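Local atomic coordinates of putative major capsid protein (Cafeteriavirus-dependent mavirus, PDB entry 6G43), a protein that probably forms the icosahedral capsid shell of the virophage, three copies assembling into a capsomer in which each subunit contributes two jelly-roll domains. Residues 211-216 and 289-294; 330-335 and 474-479; 338-343 and 467-472; 350-355 and 457-462. All coordinates share one frame; numbering follows the deposited sequence.

Interaction 1: 211-216 and 289-294; sequences TQYKNI and NTPLIS
The side-chain amide of Q212 reaches the main chain of N289, NE2 giving a hydrogen bond to N289 O at 3.2 Å. This bond is bent, with 144° at the hydrogen, and the donor lies above the carbonyl plane, 46° out of it. Q212 gets there by folding back at its second torsion (chi2 -67°), which brings the amide round to N289. The same NE2 also bonds to P210 O, so one amino group ties the carbonyl of N289 to its own loop. Nearby, T290 CG2 lies 4.0 Å from the polar Q212 NE2, while the hydroxyl of T290 is bonded to T480 OG1.

A second polar link passes through a water. Y213 OH donates to the water at 2.7 Å, and the water in turn donates to P291 O, also at 2.7 Å. The water lies in the plane of the tyrosine ring at its edge, while H130 meets that ring edge-to-face.

Residues 211-216 lie in the loop connecting strands 196-205 and 222-235 of the nine-stranded sheet, whereas 289-294 belongs to strand 285-305 of another sheet. This arrangement is consistent with an interface between the two jelly rolls of a double jelly-roll capsid protein, and it illustrates how a loop from one barrel can be pinned to a strand of the other through main-chain oxygens.

Apolar contact centres on the pyrrolidine ring of P291. K214 crosses it, its CD 3.7 Å from P291 CG, before the lysine chain bends away at its last two torsions. Y213 OH lies 4.3 Å from P291 CD.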
loop_
_atom_site.group_PDB
_atom_site.type_symbol
_atom_site.label_atom_id
_atom_site.label_comp_id
_atom_site.label_asym_id
_atom_site.label_seq_id
_atom_site.Cartn_x
_atom_site.Cartn_y
_atom_site.Cartn_z
ATOM N N THR A 211 19.533 -0.644 21.366
ATOM C CA THR A 211 19.378 0.069 20.085
ATOM C C THR A 211 17.906 0.341 19.757
ATOM O O THR A 211 17.015 -0.386 20.206
ATOM C CB THR A 211 20.031 -0.675 18.892
ATOM O OG1 THR A 211 19.393 -1.943 18.683
ATOM C CG2 THR A 211 21.535 -0.872 19.112
ATOM N N GLN A 212 17.674 1.389 18.968
ATOM C CA GLN A 212 16.328 1.875 18.655
ATOM C C GLN A 212 15.830 1.336 17.309
ATOM O O GLN A 212 15.454 2.097 16.409
ATOM C CB GLN A 212 16.317 3.409 18.672
ATOM C CG GLN A 212 16.674 4.015 20.020
ATOM C CD GLN A 212 15.620 3.731 21.077
ATOM O OE1 GLN A 212 14.610 4.431 21.157
ATOM N NE2 GLN A 212 15.848 2.702 21.893
ATOM N N TYR A 213 15.828 0.012 17.194
ATOM C CA TYR A 213 15.346 -0.684 15.993
ATOM C C TYR A 213 13.832 -0.526 15.768
ATOM O O TYR A 213 13.373 -0.539 14.624
ATOM C CB TYR A 213 15.748 -2.173 16.014
ATOM C CG TYR A 213 15.196 -2.987 17.170
ATOM C CD1 TYR A 213 13.947 -3.600 17.083
ATOM C CD2 TYR A 213 15.934 -3.167 18.341
ATOM C CE1 TYR A 213 13.442 -4.351 18.134
ATOM C CE2 TYR A 213 15.435 -3.915 19.398
ATOM C CZ TYR A 213 14.189 -4.506 19.289
ATOM O OH TYR A 213 13.689 -5.251 20.331
ATOM N N LYS A 214 13.068 -0.375 16.851
ATOM C CA LYS A 214 11.620 -0.135 16.753
ATOM C C LYS A 214 11.288 1.247 16.181
ATOM O O LYS A 214 10.378 1.374 15.359
ATOM C CB LYS A 214 10.937 -0.317 18.112
ATOM C CG LYS A 214 10.740 -1.774 18.499
ATOM C CD LYS A 214 9.999 -1.923 19.819
ATOM C CE LYS A 214 8.498 -1.706 19.690
ATOM N NZ LYS A 214 7.824 -2.840 19.002
ATOM N N ASN A 215 12.031 2.267 16.616
ATOM C CA ASN A 215 11.864 3.643 16.138
ATOM C C ASN A 215 12.898 3.981 15.057
ATOM O O ASN A 215 13.539 5.030 15.115
ATOM C CB ASN A 215 12.005 4.633 17.312
ATOM C CG ASN A 215 10.997 4.389 18.427
ATOM O OD1 ASN A 215 10.371 3.332 18.505
ATOM N ND2 ASN A 215 10.844 5.378 19.305
ATOM N N ILE A 216 13.051 3.105 14.065
ATOM C CA ILE A 216 14.052 3.311 13.006
ATOM C C ILE A 216 13.705 4.449 12.032
ATOM O O ILE A 216 14.590 4.973 11.354
ATOM C CB ILE A 216 14.374 2.001 12.238
ATOM C CG1 ILE A 216 15.637 2.187 11.376
ATOM C CG2 ILE A 216 13.190 1.536 11.387
ATOM C CD1 ILE A 216 16.578 1.015 11.399
ATOM N N ASN A 289 12.931 3.301 24.893
ATOM C CA ASN A 289 12.131 2.084 24.826
ATOM C C ASN A 289 13.031 0.947 24.341
ATOM O O ASN A 289 13.493 0.966 23.198
ATOM C CB ASN A 289 10.939 2.284 23.878
ATOM C CG ASN A 289 9.897 1.174 23.985
ATOM O OD1 ASN A 289 10.161 0.085 24.500
ATOM N ND2 ASN A 289 8.697 1.455 23.491
ATOM N N THR A 290 13.271 -0.031 25.219
ATOM C CA THR A 290 14.193 -1.143 24.961
ATOM C C THR A 290 13.574 -2.472 25.427
ATOM O O THR A 290 13.949 -2.985 26.483
ATOM C CB THR A 290 15.550 -0.919 25.676
ATOM O OG1 THR A 290 15.343 -0.747 27.086
ATOM C CG2 THR A 290 16.259 0.308 25.127
ATOM N N PRO A 291 12.626 -3.035 24.640
ATOM C CA PRO A 291 11.872 -4.237 25.041
ATOM C C PRO A 291 12.724 -5.460 25.395
ATOM O O PRO A 291 13.718 -5.735 24.723
ATOM C CB PRO A 291 11.017 -4.545 23.804
ATOM C CG PRO A 291 10.861 -3.240 23.124
ATOM C CD PRO A 291 12.156 -2.519 23.339
ATOM N N LEU A 292 12.318 -6.174 26.446
ATOM C CA LEU A 292 12.998 -7.383 26.904
ATOM C C LEU A 292 12.245 -8.607 26.391
ATOM O O LEU A 292 11.111 -8.867 26.807
ATOM C CB LEU A 292 13.073 -7.410 28.437
ATOM C CG LEU A 292 13.845 -8.572 29.086
ATOM C CD1 LEU A 292 15.313 -8.558 28.685
ATOM C CD2 LEU A 292 13.715 -8.520 30.602
ATOM N N ILE A 293 12.879 -9.337 25.471
ATOM C CA ILE A 293 12.330 -10.574 24.923
ATOM C C ILE A 293 13.027 -11.746 25.622
ATOM O O ILE A 293 14.257 -11.797 25.678
ATOM C CB ILE A 293 12.504 -10.653 23.384
ATOM C CG1 ILE A 293 11.471 -9.763 22.670
ATOM C CG2 ILE A 293 12.329 -12.083 22.876
ATOM C CD1 ILE A 293 11.588 -8.276 22.941
ATOM N N SER A 294 12.231 -12.678 26.146
ATOM C CA SER A 294 12.740 -13.854 26.856
ATOM C C SER A 294 12.007 -15.111 26.397
ATOM O O SER A 294 10.787 -15.087 26.218
ATOM C CB SER A 294 12.531 -13.696 28.369
ATOM O OG SER A 294 13.031 -12.459 28.840
HETATM O O HOH W 1 15.123 -4.966 22.542
#

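Interaction 2: 330-335 and 474-479; sequences NVPSMF and SIRDNL
S333 OG donates a short hydrogen bond of 2.6 Å to D477 OD2, meeting the carboxylate from above its plane. OD2 also takes bonds from N443 ND2 and G520 N, so one oxygen gathers three donors. The setting is an antiparallel pair in the five-stranded antiparallel sheet, probably part of a jelly roll, where strand 334-341 joins strand 464-483. Its sound backbone bond here runs from I475 N to M334 O (2.8 Å, 172°); the return bond from M334 N to I475 O is weak.

R476 makes a looser grip on the chain entering the strand. Its NH1 gives two weak bonds to N330, to OD1 at 2.7 Å and to O at 3.2 Å; N330 CG sits between its own backbone N and carbonyl carbon (chi1 53°), which brings OD1 round to the same NH1 that N330 O meets. NH2 is in a salt bridge with E296. P332 lies alongside the arginine, its CG 3.6 Å from NH1 over one guanidinium face.

F335 and S474 share one face of the ladder, where F335 meets the F428 ring. On the face of M334 and I475, I475 CD1 lies 4.2 Å from CB of the selenomethionine M334.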
loop_
_atom_site.group_PDB
_atom_site.type_symbol
_atom_site.label_atom_id
_atom_site.label_comp_id
_atom_site.label_asym_id
_atom_site.label_seq_id
_atom_site.Cartn_x
_atom_site.Cartn_y
_atom_site.Cartn_z
ATOM N N ASN A 330 6.279 -11.418 37.205
ATOM C CA ASN A 330 5.420 -10.304 36.792
ATOM C C ASN A 330 4.731 -10.662 35.476
ATOM O O ASN A 330 5.093 -11.646 34.835
ATOM C CB ASN A 330 6.231 -9.010 36.660
ATOM C CG ASN A 330 7.442 -9.165 35.756
ATOM O OD1 ASN A 330 7.341 -9.021 34.539
ATOM N ND2 ASN A 330 8.595 -9.450 36.346
ATOM N N VAL A 331 3.742 -9.861 35.089
ATOM C CA VAL A 331 2.915 -10.128 33.905
ATOM C C VAL A 331 3.438 -9.373 32.665
ATOM O O VAL A 331 3.399 -8.140 32.637
ATOM C CB VAL A 331 1.450 -9.726 34.167
ATOM C CG1 VAL A 331 0.558 -10.104 32.991
ATOM C CG2 VAL A 331 0.931 -10.377 35.442
ATOM N N PRO A 332 3.932 -10.104 31.637
ATOM C CA PRO A 332 4.352 -9.444 30.387
ATOM C C PRO A 332 3.208 -8.800 29.599
ATOM O O PRO A 332 2.055 -9.211 29.730
ATOM C CB PRO A 332 4.963 -10.585 29.561
ATOM C CG PRO A 332 5.267 -11.665 30.533
ATOM C CD PRO A 332 4.249 -11.545 31.620
ATOM N N SER A 333 3.547 -7.806 28.783
ATOM C CA SER A 333 2.573 -7.126 27.927
ATOM C C SER A 333 2.104 -7.969 26.741
ATOM O O SER A 333 0.980 -7.794 26.275
ATOM C CB SER A 333 3.141 -5.798 27.421
ATOM O OG SER A 333 3.149 -4.849 28.468
HETATM N N MSE A 334 2.966 -8.853 26.243
HETATM C CA MSE A 334 2.609 -9.731 25.129
HETATM C C MSE A 334 3.364 -11.029 25.192
HETATM O O MSE A 334 4.462 -11.101 25.746
HETATM C CB MSE A 334 2.894 -9.029 23.797
HETATM C CG MSE A 334 1.853 -9.388 22.736
HETATM SE SE MSE A 334 2.413 -8.656 21.000
HETATM C CE MSE A 334 1.581 -6.879 21.140
ATOM N N PHE A 335 2.752 -12.067 24.625
ATOM C CA PHE A 335 3.379 -13.369 24.435
ATOM C C PHE A 335 3.384 -13.718 22.957
ATOM O O PHE A 335 2.570 -13.202 22.195
ATOM C CB PHE A 335 2.596 -14.437 25.187
ATOM C CG PHE A 335 2.549 -14.223 26.664
ATOM C CD1 PHE A 335 3.506 -14.788 27.487
ATOM C CD2 PHE A 335 1.547 -13.457 27.237
ATOM C CE1 PHE A 335 3.467 -14.596 28.856
ATOM C CE2 PHE A 335 1.501 -13.258 28.609
ATOM C CZ PHE A 335 2.462 -13.831 29.419
ATOM N N SER A 474 8.043 -14.178 25.755
ATOM C CA SER A 474 7.406 -13.028 26.397
ATOM C C SER A 474 8.055 -11.754 25.871
ATOM O O SER A 474 9.263 -11.723 25.649
ATOM C CB SER A 474 7.573 -13.102 27.914
ATOM O OG SER A 474 8.939 -13.016 28.281
ATOM N N ILE A 475 7.241 -10.721 25.662
ATOM C CA ILE A 475 7.714 -9.395 25.272
ATOM C C ILE A 475 7.346 -8.436 26.405
ATOM O O ILE A 475 6.224 -7.927 26.460
ATOM C CB ILE A 475 7.102 -8.937 23.920
ATOM C CG1 ILE A 475 7.454 -9.936 22.801
ATOM C CG2 ILE A 475 7.577 -7.533 23.540
ATOM C CD1 ILE A 475 6.383 -10.969 22.525
ATOM N N ARG A 476 8.293 -8.217 27.316
ATOM C CA ARG A 476 8.099 -7.318 28.456
ATOM C C ARG A 476 8.463 -5.885 28.087
ATOM O O ARG A 476 9.404 -5.647 27.320
ATOM C CB ARG A 476 8.953 -7.754 29.653
ATOM C CG ARG A 476 8.505 -9.040 30.336
ATOM C CD ARG A 476 9.369 -9.346 31.556
ATOM N NE ARG A 476 9.615 -10.783 31.732
ATOM C CZ ARG A 476 8.863 -11.634 32.434
ATOM N NH1 ARG A 476 7.763 -11.238 33.067
ATOM N NH2 ARG A 476 9.217 -12.914 32.504
ATOM N N ASP A 477 7.715 -4.937 28.644
ATOM C CA ASP A 477 8.048 -3.523 28.538
ATOM C C ASP A 477 9.213 -3.239 29.469
ATOM O O ASP A 477 9.166 -3.577 30.652
ATOM C CB ASP A 477 6.849 -2.659 28.909
ATOM C CG ASP A 477 5.655 -2.890 27.995
ATOM O OD1 ASP A 477 5.844 -3.259 26.809
ATOM O OD2 ASP A 477 4.517 -2.690 28.467
ATOM N N ASN A 478 10.254 -2.627 28.917
ATOM C CA ASN A 478 11.515 -2.432 29.618
ATOM C C ASN A 478 12.152 -1.149 29.101
ATOM O O ASN A 478 12.261 -0.955 27.890
ATOM C CB ASN A 478 12.422 -3.643 29.379
ATOM C CG ASN A 478 13.780 -3.508 30.046
ATOM O OD1 ASN A 478 13.912 -3.722 31.250
ATOM N ND2 ASN A 478 14.799 -3.165 29.264
ATOM N N LEU A 479 12.548 -0.271 30.023
ATOM C CA LEU A 479 13.106 1.034 29.669
ATOM C C LEU A 479 14.566 1.130 30.067
ATOM O O LEU A 479 14.988 0.516 31.045
ATOM C CB LEU A 479 12.312 2.159 30.336
ATOM C CG LEU A 479 10.812 2.201 30.022
ATOM C CD1 LEU A 479 10.162 3.371 30.738
ATOM C CD2 LEU A 479 10.533 2.287 28.531
#

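Interaction 3: 338-343 and 467-472; sequences MVSQET and HYKLEV
M338 to Q341 and H467 to V472 run antiparallel at 153°, held by a regular ladder of hydrogen bonds. M338 and E471 form one hydrogen-bonded pair, S340 and K469 the next, with K469 N to S340 O the shortest at 2.8 Å; E342 N to H467 O (3.3 Å) extends the ladder past the end of the strand.

On the face bearing V339, Q341, Y468 and L470 the contact is largely apolar. V339 CG2 touches L470 CD1 at 3.7 Å, and Q341 CB makes a CH-pi contact with the Y468 ring, 4.3 Å from its centroid. The tyrosine OH bonds to E460 OE1, which fixes the far end of the ring.

The face of S340, K469 and E471 is more polar. A water is hydrogen-bonded to S340 OG and to E471 OE1, 2.7 Å from each. E471 OE1 also forms a salt bridge to K128, while OE2 has a weak one with K469 NZ, whose extended chain passes E342 CB with its CD at 3.7 Å.

Strand 285-305 flanks residues 467-472 through backbone bonds of Y468 with S301 and L470 with I299, loop 350-355 bonds to V339 and Q341, and L470 packs against strands 319-328 and 448-457.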
loop_
_atom_site.group_PDB
_atom_site.type_symbol
_atom_site.label_atom_id
_atom_site.label_comp_id
_atom_site.label_asym_id
_atom_site.label_seq_id
_atom_site.Cartn_x
_atom_site.Cartn_y
_atom_site.Cartn_z
HETATM N N MSE A 338 5.081 -20.105 18.732
HETATM C CA MSE A 338 5.362 -20.705 17.425
HETATM C C MSE A 338 5.919 -22.094 17.602
HETATM O O MSE A 338 6.605 -22.382 18.589
HETATM C CB MSE A 338 6.312 -19.848 16.579
HETATM C CG MSE A 338 7.557 -19.348 17.310
HETATM SE SE MSE A 338 8.653 -18.262 16.076
HETATM C CE MSE A 338 9.570 -19.711 15.120
ATOM N N VAL A 339 5.610 -22.962 16.639
ATOM C CA VAL A 339 6.080 -24.344 16.614
ATOM C C VAL A 339 6.948 -24.501 15.369
ATOM O O VAL A 339 6.443 -24.431 14.249
ATOM C CB VAL A 339 4.898 -25.336 16.571
ATOM C CG1 VAL A 339 5.388 -26.774 16.466
ATOM C CG2 VAL A 339 4.018 -25.167 17.802
ATOM N N SER A 340 8.248 -24.710 15.575
ATOM C CA SER A 340 9.229 -24.710 14.489
ATOM C C SER A 340 10.085 -25.972 14.477
ATOM O O SER A 340 10.244 -26.646 15.496
ATOM C CB SER A 340 10.129 -23.476 14.598
ATOM O OG SER A 340 10.997 -23.561 15.712
ATOM N N GLN A 341 10.636 -26.269 13.306
ATOM C CA GLN A 341 11.535 -27.395 13.108
ATOM C C GLN A 341 12.896 -27.053 13.724
ATOM O O GLN A 341 13.551 -26.105 13.285
ATOM C CB GLN A 341 11.658 -27.663 11.607
ATOM C CG GLN A 341 12.224 -29.016 11.223
ATOM C CD GLN A 341 12.259 -29.204 9.714
ATOM O OE1 GLN A 341 12.913 -28.440 9.004
ATOM N NE2 GLN A 341 11.552 -30.214 9.214
ATOM N N GLU A 342 13.303 -27.804 14.748
ATOM C CA GLU A 342 14.506 -27.459 15.529
ATOM C C GLU A 342 15.828 -27.793 14.829
ATOM O O GLU A 342 16.796 -27.040 14.957
ATOM C CB GLU A 342 14.457 -28.057 16.947
ATOM C CG GLU A 342 14.462 -29.578 17.057
ATOM C CD GLU A 342 14.637 -30.064 18.492
ATOM O OE1 GLU A 342 14.514 -29.253 19.436
ATOM O OE2 GLU A 342 14.897 -31.272 18.681
ATOM N N THR A 343 15.866 -28.917 14.110
ATOM C CA THR A 343 17.000 -29.284 13.251
ATOM C C THR A 343 16.507 -29.366 11.802
ATOM O O THR A 343 15.843 -30.341 11.437
ATOM C CB THR A 343 17.622 -30.633 13.674
ATOM O OG1 THR A 343 18.118 -30.533 15.014
ATOM C CG2 THR A 343 18.776 -31.024 12.748
ATOM N N HIS A 467 11.798 -33.383 14.034
ATOM C CA HIS A 467 11.647 -32.829 15.375
ATOM C C HIS A 467 11.103 -31.405 15.295
ATOM O O HIS A 467 11.616 -30.591 14.525
ATOM C CB HIS A 467 12.990 -32.842 16.099
ATOM C CG HIS A 467 13.542 -34.216 16.316
ATOM N ND1 HIS A 467 13.345 -34.923 17.483
ATOM C CD2 HIS A 467 14.282 -35.016 15.511
ATOM C CE1 HIS A 467 13.940 -36.098 17.390
ATOM N NE2 HIS A 467 14.515 -36.181 16.203
ATOM N N TYR A 468 10.057 -31.121 16.075
ATOM C CA TYR A 468 9.472 -29.778 16.175
ATOM C C TYR A 468 9.457 -29.318 17.627
ATOM O O TYR A 468 9.131 -30.103 18.518
ATOM C CB TYR A 468 8.049 -29.755 15.603
ATOM C CG TYR A 468 8.021 -29.666 14.097
ATOM C CD1 TYR A 468 8.238 -30.795 13.316
ATOM C CD2 TYR A 468 7.792 -28.450 13.449
ATOM C CE1 TYR A 468 8.224 -30.725 11.934
ATOM C CE2 TYR A 468 7.777 -28.369 12.062
ATOM C CZ TYR A 468 7.993 -29.513 11.310
ATOM O OH TYR A 468 7.985 -29.458 9.938
ATOM N N LYS A 469 9.804 -28.049 17.854
ATOM C CA LYS A 469 9.810 -27.459 19.196
ATOM C C LYS A 469 8.749 -26.365 19.341
ATOM O O LYS A 469 8.689 -25.439 18.532
ATOM C CB LYS A 469 11.202 -26.911 19.557
ATOM C CG LYS A 469 11.763 -25.829 18.645
ATOM C CD LYS A 469 13.118 -25.350 19.145
ATOM C CE LYS A 469 13.653 -24.206 18.296
ATOM N NZ LYS A 469 14.915 -23.646 18.858
ATOM N N LEU A 470 7.913 -26.490 20.369
ATOM C CA LEU A 470 6.990 -25.436 20.767
ATOM C C LEU A 470 7.784 -24.436 21.598
ATOM O O LEU A 470 8.419 -24.823 22.576
ATOM C CB LEU A 470 5.838 -26.020 21.594
ATOM C CG LEU A 470 4.880 -25.062 22.317
ATOM C CD1 LEU A 470 4.172 -24.131 21.343
ATOM C CD2 LEU A 470 3.867 -25.849 23.134
ATOM N N GLU A 471 7.749 -23.165 21.202
ATOM C CA GLU A 471 8.394 -22.083 21.948
ATOM C C GLU A 471 7.350 -21.064 22.383
ATOM O O GLU A 471 6.459 -20.718 21.606
ATOM C CB GLU A 471 9.449 -21.392 21.087
ATOM C CG GLU A 471 10.690 -22.230 20.824
ATOM C CD GLU A 471 11.725 -21.492 19.995
ATOM O OE1 GLU A 471 11.374 -20.978 18.909
ATOM O OE2 GLU A 471 12.894 -21.428 20.425
ATOM N N VAL A 472 7.468 -20.596 23.626
ATOM C CA VAL A 472 6.625 -19.529 24.162
ATOM C C VAL A 472 7.547 -18.399 24.607
ATOM O O VAL A 472 8.327 -18.571 25.545
ATOM C CB VAL A 472 5.770 -20.016 25.352
ATOM C CG1 VAL A 472 4.942 -18.876 25.933
ATOM C CG2 VAL A 472 4.859 -21.158 24.922
HETATM O O HOH W 2 9.487 -22.447 17.588
#

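Interaction 4: 350-355 and 457-462; sequences PDQLAG and VTPEAA
V457 N donates to G355 O at 2.9 Å, a nearly straight bond with 168° at the hydrogen. The same two residues exchange a second bond, from G355 N to V457 O at 3.0 Å; this one is bent to 138° at the hydrogen, although the nitrogen lies nearly along the C=O axis. Together they make an antiparallel hydrogen-bonded pair joining strands 355-363 and 448-457 near the loops. It is a good case of a ladder closing on a pair before its two chains diverge into loops.

Small contacts surround this pair. V457 CG2 lies between the backbone N and carbonyl carbon of its own residue, and from there it comes within 3.6 Å of G355 O. The methyl of A354 sits 3.4 Å from V457 O, the oxygen already bonded to G355 N, and 4.3 Å from T458 CG2. Beyond the pair, T458 O is bonded by R316 NH1 and N305 ND2, which tie down the chain leaving the strand.

Farther along, Q352 crosses the ring of P459, with OE1 3.5 Å from CG. The glutamine is bent at its second torsion, and its NE2 donates to P350 O at 3.0 Å within its own loop and to N152 O, so the amide is held in place as the proline packs against it.

Adjacent antiparallel strands, here the two inner strands of a four-stranded sheet, parting into loops at their ends, are what the jelly-roll barrel of a Hexon-clan capsid protein is built from, in this case probably the second of two barrels.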
loop_
_atom_site.group_PDB
_atom_site.type_symbol
_atom_site.label_atom_id
_atom_site.label_comp_id
_atom_site.label_asym_id
_atom_site.label_seq_id
_atom_site.Cartn_x
_atom_site.Cartn_y
_atom_site.Cartn_z
ATOM N N PRO A 350 13.378 -22.366 3.443
ATOM C CA PRO A 350 12.682 -21.619 4.499
ATOM C C PRO A 350 12.632 -22.335 5.848
ATOM O O PRO A 350 12.734 -23.566 5.907
ATOM C CB PRO A 350 11.263 -21.479 3.944
ATOM C CG PRO A 350 11.452 -21.459 2.474
ATOM C CD PRO A 350 12.550 -22.451 2.225
ATOM N N ASP A 351 12.481 -21.555 6.916
ATOM C CA ASP A 351 12.250 -22.100 8.246
ATOM C C ASP A 351 10.908 -22.817 8.245
ATOM O O ASP A 351 9.880 -22.219 7.928
ATOM C CB ASP A 351 12.237 -20.986 9.299
ATOM C CG ASP A 351 13.622 -20.421 9.588
ATOM O OD1 ASP A 351 14.640 -21.108 9.348
ATOM O OD2 ASP A 351 13.687 -19.275 10.081
ATOM N N GLN A 352 10.933 -24.102 8.577
ATOM C CA GLN A 352 9.731 -24.921 8.585
ATOM C C GLN A 352 8.987 -24.709 9.903
ATOM O O GLN A 352 9.394 -25.234 10.941
ATOM C CB GLN A 352 10.089 -26.398 8.371
ATOM C CG GLN A 352 10.852 -26.685 7.080
ATOM C CD GLN A 352 10.040 -26.380 5.828
ATOM O OE1 GLN A 352 9.016 -27.020 5.575
ATOM N NE2 GLN A 352 10.493 -25.407 5.036
ATOM N N LEU A 353 7.926 -23.902 9.857
ATOM C CA LEU A 353 7.012 -23.743 10.989
ATOM C C LEU A 353 5.770 -24.597 10.759
ATOM O O LEU A 353 5.388 -24.865 9.615
ATOM C CB LEU A 353 6.595 -22.279 11.185
ATOM C CG LEU A 353 7.652 -21.176 11.153
ATOM C CD1 LEU A 353 7.017 -19.846 11.535
ATOM C CD2 LEU A 353 8.808 -21.494 12.079
ATOM N N ALA A 354 5.146 -25.020 11.854
ATOM C CA ALA A 354 3.904 -25.778 11.791
ATOM C C ALA A 354 2.705 -24.838 11.681
ATOM O O ALA A 354 2.754 -23.690 12.135
ATOM C CB ALA A 354 3.765 -26.659 13.020
ATOM N N GLY A 355 1.639 -25.336 11.061
ATOM C CA GLY A 355 0.339 -24.683 11.093
ATOM C C GLY A 355 -0.363 -25.044 12.391
ATOM O O GLY A 355 -0.753 -26.198 12.584
ATOM N N VAL A 457 -0.267 -29.067 12.707
ATOM C CA VAL A 457 -0.008 -29.933 11.552
ATOM C C VAL A 457 1.320 -29.521 10.916
ATOM O O VAL A 457 1.683 -28.340 10.936
ATOM C CB VAL A 457 -1.156 -29.895 10.511
ATOM C CG1 VAL A 457 -2.456 -30.366 11.145
ATOM C CG2 VAL A 457 -1.342 -28.507 9.893
ATOM N N THR A 458 2.027 -30.499 10.351
ATOM C CA THR A 458 3.365 -30.295 9.791
ATOM C C THR A 458 3.390 -30.583 8.283
ATOM O O THR A 458 2.554 -31.342 7.790
ATOM C CB THR A 458 4.395 -31.187 10.506
ATOM O OG1 THR A 458 3.974 -32.553 10.451
ATOM C CG2 THR A 458 4.541 -30.765 11.961
ATOM N N PRO A 459 4.345 -29.973 7.545
ATOM C CA PRO A 459 4.431 -30.140 6.087
ATOM C C PRO A 459 5.181 -31.382 5.562
ATOM O O PRO A 459 5.309 -31.522 4.347
ATOM C CB PRO A 459 5.164 -28.867 5.649
ATOM C CG PRO A 459 6.072 -28.578 6.788
ATOM C CD PRO A 459 5.286 -28.939 8.017
ATOM N N GLU A 460 5.668 -32.261 6.441
ATOM C CA GLU A 460 6.380 -33.476 6.007
ATOM C C GLU A 460 5.442 -34.500 5.361
ATOM O O GLU A 460 4.268 -34.596 5.724
ATOM C CB GLU A 460 7.129 -34.135 7.174
ATOM C CG GLU A 460 8.488 -33.519 7.490
ATOM C CD GLU A 460 8.400 -32.166 8.173
ATOM O OE1 GLU A 460 7.475 -31.951 8.983
ATOM O OE2 GLU A 460 9.272 -31.315 7.907
ATOM N N ALA A 461 5.980 -35.270 4.418
ATOM C CA ALA A 461 5.217 -36.299 3.705
ATOM C C ALA A 461 4.850 -37.481 4.597
ATOM O O ALA A 461 5.385 -37.641 5.700
ATOM C CB ALA A 461 6.005 -36.797 2.504
ATOM N N ALA A 462 3.936 -38.308 4.094
ATOM C CA ALA A 462 3.539 -39.549 4.757
ATOM C C ALA A 462 4.730 -40.500 4.855
ATOM O O ALA A 462 5.502 -40.632 3.901
ATOM C CB ALA A 462 2.401 -40.211 3.999
#

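Along the chain interaction 1 closes first, and interactions 2, 3 and 4 follow as concentric pairings, each lying within the chain span of the one before. Interactions 2 and 3 use the same two strands, 334-341 and 464-483, with centres about 22 Å apart, so they mark two places along one ladder. Interaction 1 touches interaction 2, about 12 Å away between centres, because strands 285-305 and 464-483 are neighbours in that sheet. Interaction 4, its centre about 10 Å from that of interaction 3, belongs to the four-stranded sheet, and backbone bonds between 338-343 and 350-355 join the two. The series runs from the probable interface between barrels to the loop end of the second one.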